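Local coordinates for uncharacterized protein (Parabacteroides merdae, PDB 4MXN) that is of unknown function but probably hydrolyses glycosidic bonds in a polysaccharide, at residues Y22-F27 with L56-G61; P88-F93 with R127-E132; I103-Q108 with I151-C156; V188-A193 with Y213-G218. All coordinates share one frame; numbering follows the deposited sequence.

Contact 1. Residues Y22-F27 with L56-G61; sequences YQVAMF and LIFYVG
Val24 is the residue most buried here, and its CG1 methyl carries the apolar contact. With CG1 anti to the carbonyl carbon (chi1 -72°), the methyl stands 3.5 Å from the centroid of the Phe58 ring, 2° off the ring normal. This is a CH-pi contact over the middle of the face. The same methyl also meets Leu56 CG at 3.7 Å. Leu56 and Ile57, next in buried surface, belong to a strand that runs parallel to strand 21-23. Ile57 N donates to Tyr22 O at 2.8 Å in a nearly straight bond, and Val24 N returns one to Ile57 O at 3.1 Å. Helix 38-50 lies between the two strands in the chain, and its Ala44 and Ile48 cover Leu56; a helix at this place is consistent with the N-terminal cap of a parallel beta-helix. With an alanine in place of Phe58, Val24 CG1 would probably face a gap where the ring had been, and Tyr63 would lose its edge-to-face partner. On the opposite sheet face from Leu56, Gln23 NE2 lies 3.9 Å from Ile57 CB. The bent Gln23 chain brings OE1 to the rim of the Tyr59 ring, 3.1 Å from Tyr59 CD2.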
loop_
_atom_site.group_PDB
_atom_site.type_symbol
_atom_site.label_atom_id
_atom_site.label_comp_id
_atom_site.label_asym_id
_atom_site.label_seq_id
_atom_site.Cartn_x
_atom_site.Cartn_y
_atom_site.Cartn_z
ATOM N N TYR A 22 15.742 0.250 -12.043
ATOM C CA TYR A 22 16.682 -0.426 -11.144
ATOM C C TYR A 22 16.118 -1.761 -10.716
ATOM O O TYR A 22 15.006 -1.816 -10.172
ATOM C CB TYR A 22 16.934 0.447 -9.907
ATOM C CG TYR A 22 17.614 1.763 -10.216
ATOM C CD1 TYR A 22 16.884 2.860 -10.667
ATOM C CD2 TYR A 22 18.987 1.918 -10.038
ATOM C CE1 TYR A 22 17.508 4.069 -10.965
ATOM C CE2 TYR A 22 19.623 3.119 -10.341
ATOM C CZ TYR A 22 18.880 4.193 -10.799
ATOM O OH TYR A 22 19.506 5.378 -11.089
ATOM N N GLN A 23 16.883 -2.840 -10.949
ATOM C CA GLN A 23 16.486 -4.185 -10.533
ATOM C C GLN A 23 16.791 -4.325 -9.049
ATOM O O GLN A 23 17.887 -3.940 -8.625
ATOM C CB GLN A 23 17.226 -5.247 -11.370
ATOM C CG GLN A 23 16.880 -5.241 -12.878
ATOM C CD GLN A 23 15.405 -5.405 -13.213
ATOM O OE1 GLN A 23 14.710 -6.297 -12.713
ATOM N NE2 GLN A 23 14.915 -4.568 -14.110
ATOM N N VAL A 24 15.839 -4.854 -8.255
ATOM C CA VAL A 24 15.993 -4.988 -6.794
ATOM C C VAL A 24 17.228 -5.817 -6.380
ATOM O O VAL A 24 17.872 -5.462 -5.395
ATOM C CB VAL A 24 14.713 -5.512 -6.084
ATOM C CG1 VAL A 24 13.626 -4.444 -6.060
ATOM C CG2 VAL A 24 14.186 -6.807 -6.698
ATOM N N ALA A 25 17.550 -6.900 -7.104
ATOM C CA ALA A 25 18.696 -7.780 -6.803
ATOM C C ALA A 25 20.013 -7.003 -6.679
ATOM O O ALA A 25 20.866 -7.391 -5.890
ATOM C CB ALA A 25 18.838 -8.851 -7.878
HETATM N N MSE A 26 20.145 -5.879 -7.409
HETATM C CA MSE A 26 21.352 -5.049 -7.402
HETATM C C MSE A 26 21.585 -4.341 -6.060
HETATM O O MSE A 26 22.711 -3.903 -5.807
HETATM C CB MSE A 26 21.295 -4.035 -8.548
HETATM C CG MSE A 26 21.210 -4.701 -9.923
HETATM SE SE MSE A 26 22.777 -5.799 -10.380
HETATM C CE MSE A 26 22.174 -7.610 -9.726
ATOM N N PHE A 27 20.548 -4.262 -5.196
ATOM C CA PHE A 27 20.639 -3.647 -3.868
ATOM C C PHE A 27 20.612 -4.688 -2.731
ATOM O O PHE A 27 20.438 -4.317 -1.565
ATOM C CB PHE A 27 19.514 -2.624 -3.679
ATOM C CG PHE A 27 19.708 -1.376 -4.521
ATOM C CD1 PHE A 27 19.191 -1.299 -5.809
ATOM C CD2 PHE A 27 20.378 -0.265 -4.009
ATOM C CE1 PHE A 27 19.345 -0.139 -6.578
ATOM C CE2 PHE A 27 20.561 0.886 -4.787
ATOM C CZ PHE A 27 20.032 0.942 -6.064
ATOM N N LEU A 56 11.920 1.289 -9.183
ATOM C CA LEU A 56 12.470 0.120 -8.499
ATOM C C LEU A 56 11.643 -1.082 -8.935
ATOM O O LEU A 56 10.442 -1.115 -8.677
ATOM C CB LEU A 56 12.474 0.290 -6.968
ATOM C CG LEU A 56 13.202 -0.791 -6.162
ATOM C CD1 LEU A 56 14.678 -0.958 -6.598
ATOM C CD2 LEU A 56 13.126 -0.488 -4.683
ATOM N N ILE A 57 12.283 -2.048 -9.629
ATOM C CA ILE A 57 11.584 -3.191 -10.222
ATOM C C ILE A 57 11.764 -4.484 -9.443
ATOM O O ILE A 57 12.887 -4.976 -9.305
ATOM C CB ILE A 57 12.020 -3.419 -11.709
ATOM C CG1 ILE A 57 12.136 -2.112 -12.555
ATOM C CG2 ILE A 57 11.192 -4.532 -12.409
ATOM C CD1 ILE A 57 10.892 -1.307 -12.812
ATOM N N PHE A 58 10.635 -5.068 -9.027
ATOM C CA PHE A 58 10.551 -6.383 -8.367
ATOM C C PHE A 58 10.088 -7.323 -9.469
ATOM O O PHE A 58 8.925 -7.238 -9.866
ATOM C CB PHE A 58 9.568 -6.343 -7.165
ATOM C CG PHE A 58 10.005 -5.515 -5.981
ATOM C CD1 PHE A 58 9.883 -4.132 -5.996
ATOM C CD2 PHE A 58 10.504 -6.121 -4.833
ATOM C CE1 PHE A 58 10.294 -3.367 -4.902
ATOM C CE2 PHE A 58 10.907 -5.353 -3.734
ATOM C CZ PHE A 58 10.786 -3.979 -3.774
ATOM N N TYR A 59 10.985 -8.142 -10.052
ATOM C CA TYR A 59 10.578 -8.883 -11.249
ATOM C C TYR A 59 9.810 -10.188 -11.013
ATOM O O TYR A 59 8.829 -10.406 -11.732
ATOM C CB TYR A 59 11.746 -9.137 -12.225
ATOM C CG TYR A 59 11.480 -8.572 -13.609
ATOM C CD1 TYR A 59 10.257 -8.779 -14.249
ATOM C CD2 TYR A 59 12.445 -7.823 -14.276
ATOM C CE1 TYR A 59 9.997 -8.238 -15.508
ATOM C CE2 TYR A 59 12.198 -7.282 -15.542
ATOM C CZ TYR A 59 10.975 -7.503 -16.157
ATOM O OH TYR A 59 10.723 -6.982 -17.408
ATOM N N VAL A 60 10.253 -11.065 -10.085
ATOM C CA VAL A 60 9.593 -12.354 -9.830
ATOM C C VAL A 60 10.012 -12.864 -8.439
ATOM O O VAL A 60 11.071 -12.469 -7.940
ATOM C CB VAL A 60 9.887 -13.386 -10.974
ATOM C CG1 VAL A 60 11.267 -14.036 -10.835
ATOM C CG2 VAL A 60 8.781 -14.438 -11.084
ATOM N N GLY A 61 9.208 -13.736 -7.840
ATOM C CA GLY A 61 9.497 -14.286 -6.519
ATOM C C GLY A 61 8.755 -13.578 -5.401
ATOM O O GLY A 61 7.934 -12.685 -5.652
#

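Contact 2. Residues P88-F93 with R127-E132; sequences PSVYDF and RASVEE
Val90 and Ser129 join a short 3-10 turn, residues 90-92 in the loop after strand 82-86, to one side of helix 123-136, which packs against the outside of what the family identifies as a parallel beta-helix. The tight part is a patch of three residues. Ser129 OG, anti to its own amide nitrogen (chi1 173°), reaches across to the turn and accepts Val90 N at 2.9 Å with an N-H...O angle of 160°. The turn's leading N-H is thereby satisfied by a helix hydroxyl. Beside this bond Val90 CG2 meets Val130 CG2 at 3.6 Å, the two side chains running about perpendicular to each other. Tyr146 of helix 143-146 touches both valines, which are buried. Around Pro88 the fit is slacker: this residue approaches through its backbone, with Pro88 O 3.5 Å from Ser129 CB, while its ring leans on Arg122 and Ala125. On the solvent side the exposed Tyr91 makes no contact with residues 127-132, but its hydroxyl is hydrogen-bonded to Gln133 one turn further along the helix. The turn is also braced internally, where Ser89 OG donates to the anti lone pair of Asp92 OD2 at 2.6 Å.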
loop_
_atom_site.group_PDB
_atom_site.type_symbol
_atom_site.label_atom_id
_atom_site.label_comp_id
_atom_site.label_asym_id
_atom_site.label_seq_id
_atom_site.Cartn_x
_atom_site.Cartn_y
_atom_site.Cartn_z
ATOM N N PRO A 88 5.074 -10.939 9.556
ATOM C CA PRO A 88 4.035 -10.918 10.617
ATOM C C PRO A 88 4.612 -10.396 11.931
ATOM O O PRO A 88 4.729 -11.142 12.900
ATOM C CB PRO A 88 3.613 -12.387 10.718
ATOM C CG PRO A 88 4.801 -13.167 10.295
ATOM C CD PRO A 88 5.608 -12.300 9.339
ATOM N N SER A 89 5.022 -9.111 11.930
ATOM C CA SER A 89 5.729 -8.502 13.037
ATOM C C SER A 89 5.314 -7.040 13.188
ATOM O O SER A 89 5.688 -6.193 12.352
ATOM C CB SER A 89 7.233 -8.637 12.789
ATOM O OG SER A 89 8.023 -8.010 13.788
ATOM N N VAL A 90 4.558 -6.741 14.269
ATOM C CA VAL A 90 4.019 -5.388 14.540
ATOM C C VAL A 90 5.117 -4.307 14.526
ATOM O O VAL A 90 4.906 -3.241 13.948
ATOM C CB VAL A 90 3.177 -5.316 15.862
ATOM C CG1 VAL A 90 3.950 -5.842 17.088
ATOM C CG2 VAL A 90 2.634 -3.906 16.122
ATOM N N TYR A 91 6.278 -4.599 15.134
ATOM C CA TYR A 91 7.370 -3.617 15.262
ATOM C C TYR A 91 8.128 -3.347 13.945
ATOM O O TYR A 91 8.884 -2.370 13.875
ATOM C CB TYR A 91 8.327 -4.043 16.381
ATOM C CG TYR A 91 7.636 -4.135 17.728
ATOM C CD1 TYR A 91 6.693 -3.184 18.118
ATOM C CD2 TYR A 91 7.882 -5.203 18.591
ATOM C CE1 TYR A 91 6.021 -3.287 19.338
ATOM C CE2 TYR A 91 7.253 -5.289 19.834
ATOM C CZ TYR A 91 6.327 -4.326 20.206
ATOM O OH TYR A 91 5.726 -4.376 21.439
ATOM N N ASP A 92 7.888 -4.153 12.903
ATOM C CA ASP A 92 8.524 -3.949 11.600
ATOM C C ASP A 92 7.683 -3.004 10.690
ATOM O O ASP A 92 8.080 -2.736 9.555
ATOM C CB ASP A 92 8.792 -5.287 10.905
ATOM C CG ASP A 92 10.027 -5.967 11.463
ATOM O OD1 ASP A 92 11.131 -5.529 11.143
ATOM O OD2 ASP A 92 9.878 -6.879 12.275
ATOM N N PHE A 93 6.578 -2.462 11.210
ATOM C CA PHE A 93 5.750 -1.481 10.509
ATOM C C PHE A 93 5.923 -0.090 11.198
ATOM O O PHE A 93 6.475 -0.015 12.288
ATOM C CB PHE A 93 4.264 -1.938 10.416
ATOM C CG PHE A 93 4.160 -3.240 9.644
ATOM C CD1 PHE A 93 4.389 -3.275 8.271
ATOM C CD2 PHE A 93 3.922 -4.441 10.303
ATOM C CE1 PHE A 93 4.396 -4.496 7.572
ATOM C CE2 PHE A 93 3.916 -5.661 9.603
ATOM C CZ PHE A 93 4.152 -5.678 8.243
ATOM N N ARG A 127 -2.050 -9.142 12.396
ATOM C CA ARG A 127 -2.938 -8.696 13.491
ATOM C C ARG A 127 -2.700 -9.492 14.788
ATOM O O ARG A 127 -2.803 -8.914 15.869
ATOM C CB ARG A 127 -4.415 -8.764 13.085
ATOM C CG ARG A 127 -4.768 -7.710 12.027
ATOM C CD ARG A 127 -6.210 -7.812 11.539
ATOM N NE ARG A 127 -7.163 -7.390 12.552
ATOM C CZ ARG A 127 -7.609 -6.155 12.700
ATOM N NH1 ARG A 127 -7.167 -5.182 11.910
ATOM N NH2 ARG A 127 -8.475 -5.871 13.659
ATOM N N ALA A 128 -2.340 -10.788 14.682
ATOM C CA ALA A 128 -2.057 -11.627 15.868
ATOM C C ALA A 128 -0.795 -11.125 16.575
ATOM O O ALA A 128 -0.724 -11.167 17.804
ATOM C CB ALA A 128 -1.902 -13.090 15.466
ATOM N N SER A 129 0.197 -10.636 15.791
ATOM C CA SER A 129 1.426 -10.055 16.321
ATOM C C SER A 129 1.078 -8.777 17.114
ATOM O O SER A 129 1.542 -8.606 18.250
ATOM C CB SER A 129 2.418 -9.778 15.192
ATOM O OG SER A 129 3.540 -9.067 15.668
ATOM N N VAL A 130 0.219 -7.919 16.538
ATOM C CA VAL A 130 -0.255 -6.689 17.188
ATOM C C VAL A 130 -0.979 -7.056 18.503
ATOM O O VAL A 130 -0.643 -6.491 19.551
ATOM C CB VAL A 130 -1.174 -5.827 16.278
ATOM C CG1 VAL A 130 -1.722 -4.605 17.034
ATOM C CG2 VAL A 130 -0.477 -5.411 14.978
ATOM N N GLU A 131 -1.964 -8.006 18.419
ATOM C CA GLU A 131 -2.783 -8.492 19.543
ATOM C C GLU A 131 -1.904 -8.922 20.720
ATOM O O GLU A 131 -2.167 -8.527 21.851
ATOM C CB GLU A 131 -3.661 -9.682 19.104
ATOM C CG GLU A 131 -4.919 -9.334 18.319
ATOM C CD GLU A 131 -5.484 -10.448 17.449
ATOM O OE1 GLU A 131 -5.580 -11.599 17.934
ATOM O OE2 GLU A 131 -5.840 -10.169 16.281
ATOM N N GLU A 132 -0.861 -9.733 20.441
ATOM C CA GLU A 132 0.070 -10.268 21.431
ATOM C C GLU A 132 0.780 -9.151 22.203
ATOM O O GLU A 132 0.875 -9.232 23.428
ATOM C CB GLU A 132 1.104 -11.186 20.766
ATOM C CG GLU A 132 0.575 -12.582 20.489
ATOM C CD GLU A 132 1.345 -13.379 19.456
ATOM O OE1 GLU A 132 2.568 -13.148 19.308
ATOM O OE2 GLU A 132 0.726 -14.253 18.805
#

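Contact 3. Residues I103-Q108 with I151-C156; sequences IYADKQ and ICMEGC
Strand 104-106 pairs in register with strand 151-154 in a parallel sheet of the beta-helix, from Ile103 beside Ile151 to Asp106 beside Glu154, while Tyr104 also bonds through its backbone to Ile68 and Leu70. The axes of the two short strands lie 4.8 Å apart and their directions differ by 6°. Four backbone bonds hold them, passing alternately between the strands: Cys152 N to Ile103 O, Ala105 N to Cys152 O at 3.0 Å, Glu154 N to Ala105 O, and Lys107 N to Glu154 O at 2.9 Å. Such stacking of successive parallel strands is consistent with the parallel beta-helix, the fold of family 28 enzymes. Ile103, Ala105, Ile151 and Met153 face inward onto Ile111, Ile113 and Ile161 of strands from another side of the coil. The other face carries Tyr104, Cys152, Asp106 and Glu154, and there Cys152 is tied to Cys99 by a disulfide. Beyond the strands, Lys107 and Gly155 both take positive phi, so the two segments turn at the same level. Cys156 SG, anti to its carbonyl carbon (chi1 -65°), turns back over residues 103-108, 3.6 Å from Ala105 CB, and accepts Gln108 N, also at 3.6 Å. Both ends of the Gln108 amide are engaged: NE2 donates to Asp106 O at 2.9 Å, from above that carbonyl plane, while OE1 accepts the backbone N of Ser72.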
loop_
_atom_site.group_PDB
_atom_site.type_symbol
_atom_site.label_atom_id
_atom_site.label_comp_id
_atom_site.label_asym_id
_atom_site.label_seq_id
_atom_site.Cartn_x
_atom_site.Cartn_y
_atom_site.Cartn_z
ATOM N N ILE A 103 3.629 0.159 2.034
ATOM C CA ILE A 103 4.199 1.252 1.244
ATOM C C ILE A 103 3.474 2.513 1.659
ATOM O O ILE A 103 2.251 2.608 1.481
ATOM C CB ILE A 103 4.171 1.059 -0.305
ATOM C CG1 ILE A 103 4.801 -0.279 -0.727
ATOM C CG2 ILE A 103 4.889 2.259 -0.989
ATOM C CD1 ILE A 103 4.556 -0.685 -2.249
ATOM N N TYR A 104 4.214 3.476 2.210
ATOM C CA TYR A 104 3.617 4.742 2.588
ATOM C C TYR A 104 4.435 5.884 2.037
ATOM O O TYR A 104 5.607 5.720 1.693
ATOM C CB TYR A 104 3.435 4.877 4.129
ATOM C CG TYR A 104 4.721 5.058 4.913
ATOM C CD1 TYR A 104 5.498 3.969 5.272
ATOM C CD2 TYR A 104 5.150 6.321 5.305
ATOM C CE1 TYR A 104 6.676 4.127 5.996
ATOM C CE2 TYR A 104 6.329 6.491 6.033
ATOM C CZ TYR A 104 7.088 5.389 6.375
ATOM O OH TYR A 104 8.254 5.534 7.081
ATOM N N ALA A 105 3.829 7.067 1.992
ATOM C CA ALA A 105 4.544 8.268 1.577
ATOM C C ALA A 105 3.983 9.441 2.331
ATOM O O ALA A 105 2.769 9.545 2.501
ATOM C CB ALA A 105 4.450 8.475 0.074
ATOM N N ASP A 106 4.868 10.299 2.811
ATOM C CA ASP A 106 4.513 11.481 3.570
ATOM C C ASP A 106 5.111 12.721 2.909
ATOM O O ASP A 106 6.329 12.909 2.929
ATOM C CB ASP A 106 5.008 11.327 5.022
ATOM C CG ASP A 106 4.810 12.537 5.911
ATOM O OD1 ASP A 106 3.824 13.277 5.701
ATOM O OD2 ASP A 106 5.632 12.737 6.832
ATOM N N LYS A 107 4.236 13.561 2.332
ATOM C CA LYS A 107 4.539 14.844 1.699
ATOM C C LYS A 107 5.570 14.690 0.573
ATOM O O LYS A 107 6.523 15.470 0.483
ATOM C CB LYS A 107 4.993 15.870 2.758
ATOM C CG LYS A 107 3.864 16.312 3.686
ATOM C CD LYS A 107 4.336 17.328 4.713
ATOM C CE LYS A 107 3.292 17.617 5.763
ATOM N NZ LYS A 107 3.178 16.506 6.747
ATOM N N GLN A 108 5.365 13.677 -0.288
ATOM C CA GLN A 108 6.216 13.417 -1.446
ATOM C C GLN A 108 5.487 13.823 -2.729
ATOM O O GLN A 108 4.271 13.983 -2.715
ATOM C CB GLN A 108 6.606 11.928 -1.506
ATOM C CG GLN A 108 7.331 11.398 -0.254
ATOM C CD GLN A 108 8.633 12.097 0.056
ATOM O OE1 GLN A 108 9.588 12.084 -0.740
ATOM N NE2 GLN A 108 8.718 12.693 1.238
ATOM N N ILE A 151 -1.263 0.344 1.347
ATOM C CA ILE A 151 -0.795 1.623 0.801
ATOM C C ILE A 151 -1.395 2.773 1.604
ATOM O O ILE A 151 -2.596 2.769 1.891
ATOM C CB ILE A 151 -1.189 1.730 -0.710
ATOM C CG1 ILE A 151 -0.370 0.779 -1.597
ATOM C CG2 ILE A 151 -1.175 3.167 -1.228
ATOM C CD1 ILE A 151 -1.067 0.565 -3.038
ATOM N N CYS A 152 -0.566 3.762 1.963
ATOM C CA CYS A 152 -1.029 4.957 2.664
ATOM C C CYS A 152 -0.258 6.180 2.165
ATOM O O CYS A 152 0.966 6.227 2.315
ATOM C CB CYS A 152 -0.913 4.807 4.180
ATOM S SG CYS A 152 -1.556 6.222 5.117
HETATM N N MSE A 153 -0.975 7.166 1.596
HETATM C CA MSE A 153 -0.363 8.416 1.121
HETATM C C MSE A 153 -0.947 9.595 1.862
HETATM O O MSE A 153 -2.168 9.750 1.918
HETATM C CB MSE A 153 -0.549 8.622 -0.389
HETATM C CG MSE A 153 0.535 7.998 -1.217
HETATM SE SE MSE A 153 -0.035 6.259 -1.856
HETATM C CE MSE A 153 1.701 5.640 -2.502
ATOM N N GLU A 154 -0.085 10.438 2.427
ATOM C CA GLU A 154 -0.555 11.624 3.143
ATOM C C GLU A 154 0.199 12.867 2.677
ATOM O O GLU A 154 1.429 12.902 2.744
ATOM C CB GLU A 154 -0.454 11.464 4.665
ATOM C CG GLU A 154 -1.243 12.535 5.415
ATOM C CD GLU A 154 -1.099 12.521 6.924
ATOM O OE1 GLU A 154 -0.909 11.428 7.507
ATOM O OE2 GLU A 154 -1.200 13.611 7.530
ATOM N N GLY A 155 -0.549 13.876 2.254
ATOM C CA GLY A 155 -0.003 15.158 1.805
ATOM C C GLY A 155 0.834 15.066 0.544
ATOM O O GLY A 155 1.700 15.908 0.316
ATOM N N CYS A 156 0.587 14.046 -0.277
ATOM C CA CYS A 156 1.341 13.803 -1.496
ATOM C C CYS A 156 0.697 14.476 -2.709
ATOM O O CYS A 156 -0.501 14.743 -2.712
ATOM C CB CYS A 156 1.510 12.303 -1.713
ATOM S SG CYS A 156 2.525 11.492 -0.447
#

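Contact 4. Residues V188-A193 with Y213-G218; sequences VVNAGA and YFNMAG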
loop_
_atom_site.group_PDB
_atom_site.type_symbol
_atom_site.label_atom_id
_atom_site.label_comp_id
_atom_site.label_asym_id
_atom_site.label_seq_id
_atom_site.Cartn_x
_atom_site.Cartn_y
_atom_site.Cartn_z
ATOM N N VAL A 188 -6.785 -4.177 -8.255
ATOM C CA VAL A 188 -7.671 -5.225 -7.766
ATOM C C VAL A 188 -7.483 -5.292 -6.248
ATOM O O VAL A 188 -6.343 -5.390 -5.786
ATOM C CB VAL A 188 -7.412 -6.596 -8.454
ATOM C CG1 VAL A 188 -8.206 -7.729 -7.780
ATOM C CG2 VAL A 188 -7.702 -6.534 -9.968
ATOM N N VAL A 189 -8.588 -5.195 -5.473
ATOM C CA VAL A 189 -8.500 -5.351 -4.016
ATOM C C VAL A 189 -9.151 -6.692 -3.665
ATOM O O VAL A 189 -10.341 -6.884 -3.937
ATOM C CB VAL A 189 -9.081 -4.180 -3.172
ATOM C CG1 VAL A 189 -8.942 -4.466 -1.680
ATOM C CG2 VAL A 189 -8.412 -2.849 -3.521
ATOM N N ASN A 190 -8.347 -7.636 -3.124
ATOM C CA ASN A 190 -8.818 -8.956 -2.688
ATOM C C ASN A 190 -8.868 -8.930 -1.178
ATOM O O ASN A 190 -7.847 -8.700 -0.546
ATOM C CB ASN A 190 -7.944 -10.094 -3.225
ATOM C CG ASN A 190 -8.099 -10.334 -4.706
ATOM O OD1 ASN A 190 -9.179 -10.189 -5.275
ATOM N ND2 ASN A 190 -7.048 -10.802 -5.347
ATOM N N ALA A 191 -10.076 -9.029 -0.612
ATOM C CA ALA A 191 -10.306 -8.925 0.833
ATOM C C ALA A 191 -9.436 -9.878 1.640
ATOM O O ALA A 191 -8.951 -9.480 2.695
ATOM C CB ALA A 191 -11.773 -9.180 1.158
ATOM N N GLY A 192 -9.239 -11.100 1.138
ATOM C CA GLY A 192 -8.521 -12.148 1.852
ATOM C C GLY A 192 -9.330 -12.476 3.087
ATOM O O GLY A 192 -10.519 -12.770 2.978
ATOM N N ALA A 193 -8.734 -12.316 4.275
ATOM C CA ALA A 193 -9.458 -12.540 5.530
ATOM C C ALA A 193 -10.017 -11.212 6.121
ATOM O O ALA A 193 -10.655 -11.222 7.163
ATOM C CB ALA A 193 -8.544 -13.223 6.528
ATOM N N TYR A 213 -11.415 -3.074 -9.243
ATOM C CA TYR A 213 -12.266 -4.193 -8.821
ATOM C C TYR A 213 -12.094 -4.440 -7.324
ATOM O O TYR A 213 -10.959 -4.472 -6.835
ATOM C CB TYR A 213 -11.939 -5.478 -9.626
ATOM C CG TYR A 213 -12.879 -6.632 -9.344
ATOM C CD1 TYR A 213 -14.162 -6.659 -9.879
ATOM C CD2 TYR A 213 -12.480 -7.707 -8.549
ATOM C CE1 TYR A 213 -15.036 -7.712 -9.612
ATOM C CE2 TYR A 213 -13.343 -8.773 -8.282
ATOM C CZ TYR A 213 -14.625 -8.764 -8.805
ATOM O OH TYR A 213 -15.462 -9.814 -8.519
ATOM N N PHE A 214 -13.218 -4.591 -6.600
ATOM C CA PHE A 214 -13.233 -4.891 -5.157
ATOM C C PHE A 214 -13.910 -6.254 -5.020
ATOM O O PHE A 214 -15.072 -6.369 -5.386
ATOM C CB PHE A 214 -13.940 -3.777 -4.375
ATOM C CG PHE A 214 -13.353 -2.415 -4.648
ATOM C CD1 PHE A 214 -12.243 -1.962 -3.938
ATOM C CD2 PHE A 214 -13.875 -1.602 -5.653
ATOM C CE1 PHE A 214 -11.691 -0.710 -4.207
ATOM C CE2 PHE A 214 -13.333 -0.349 -5.908
ATOM C CZ PHE A 214 -12.242 0.086 -5.191
ATOM N N ASN A 215 -13.170 -7.310 -4.607
ATOM C CA ASN A 215 -13.742 -8.661 -4.597
ATOM C C ASN A 215 -14.737 -8.942 -3.413
ATOM O O ASN A 215 -15.284 -10.052 -3.322
ATOM C CB ASN A 215 -12.614 -9.709 -4.608
ATOM C CG ASN A 215 -12.084 -10.062 -3.245
ATOM O OD1 ASN A 215 -12.196 -9.275 -2.279
ATOM N ND2 ASN A 215 -11.503 -11.259 -3.140
HETATM N N MSE A 216 -14.880 -7.969 -2.494
HETATM C CA MSE A 216 -15.719 -7.956 -1.282
HETATM C C MSE A 216 -17.183 -7.632 -1.647
HETATM O O MSE A 216 -17.419 -7.012 -2.675
HETATM C CB MSE A 216 -15.157 -6.902 -0.283
HETATM C CG MSE A 216 -15.159 -5.451 -0.834
HETATM SE SE MSE A 216 -14.204 -4.089 0.209
HETATM C CE MSE A 216 -15.253 -4.096 1.862
ATOM N N ALA A 217 -18.147 -7.955 -0.784
ATOM C CA ALA A 217 -19.554 -7.681 -1.096
ATOM C C ALA A 217 -20.030 -6.255 -0.711
ATOM O O ALA A 217 -20.670 -5.612 -1.544
ATOM C CB ALA A 217 -20.450 -8.720 -0.447
ATOM N N GLY A 218 -19.734 -5.783 0.509
ATOM C CA GLY A 218 -20.188 -4.474 0.996
ATOM C C GLY A 218 -19.618 -3.254 0.294
ATOM O O GLY A 218 -18.983 -3.398 -0.747
HETATM O O HOH W 1 -9.590 -12.739 -1.374
#
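Asn215 CG sits between its own backbone N and carbonyl carbon (chi1 86°), which swings the amide back across residues 188-193 to Asn190 and Ala191. The site lies where two stacked parallel strands, 182-190 and 213-214, leave a face of the beta-helix. Regular pairing supplies two bonds: Val189 N to Tyr213 O at 2.8 Å, and Asn215 N to Val189 O at 2.9 Å. The next N-H in the parallel pattern, Ala191 N, is taken instead by Asn215 OD1, at 2.7 Å and 174°, with the donor above the amide carbonyl plane. A side chain thus carries the pairing one step past the strands. Replacing Asn215 by alanine removes its amide, and Ala191 N would probably be left without this acceptor and the nearby water without one of its two donors. On the buried face, Val189 CB meets Phe214 CD1 at 3.9 Å, with Ala198 against both side chains. The partly exposed face is looser: Val188 CG1 lies at the edge of the Tyr213 ring, 4.3 Å from Tyr213 CD2. At the outer end one water accepts from both segments, 3.0 Å from Asn215 ND2 and 3.0 Å from Gly192 N.

Overall arrangement
Contacts 1, 3 and 4 each join parallel strands, whereas contact 2 sets a loop against a helix outside the coil. All four are partly buried. Contact 3 is the most central, its centre about 9 Å from that of the chain, and has the longest run of backbone bonds; contacts 1, 2 and 4 lie about 15 to 18 Å out, 1 and 4 on peripheral strands of the same coil. Contact 1, near the N-terminus, adds a methyl over an aromatic ring to its two backbone bonds, while contact 4 ends its strands with a side-chain amide and a water. Contacts 3 and 4 lie on opposite sides of the chain's centre, their own centres about 22 Å apart.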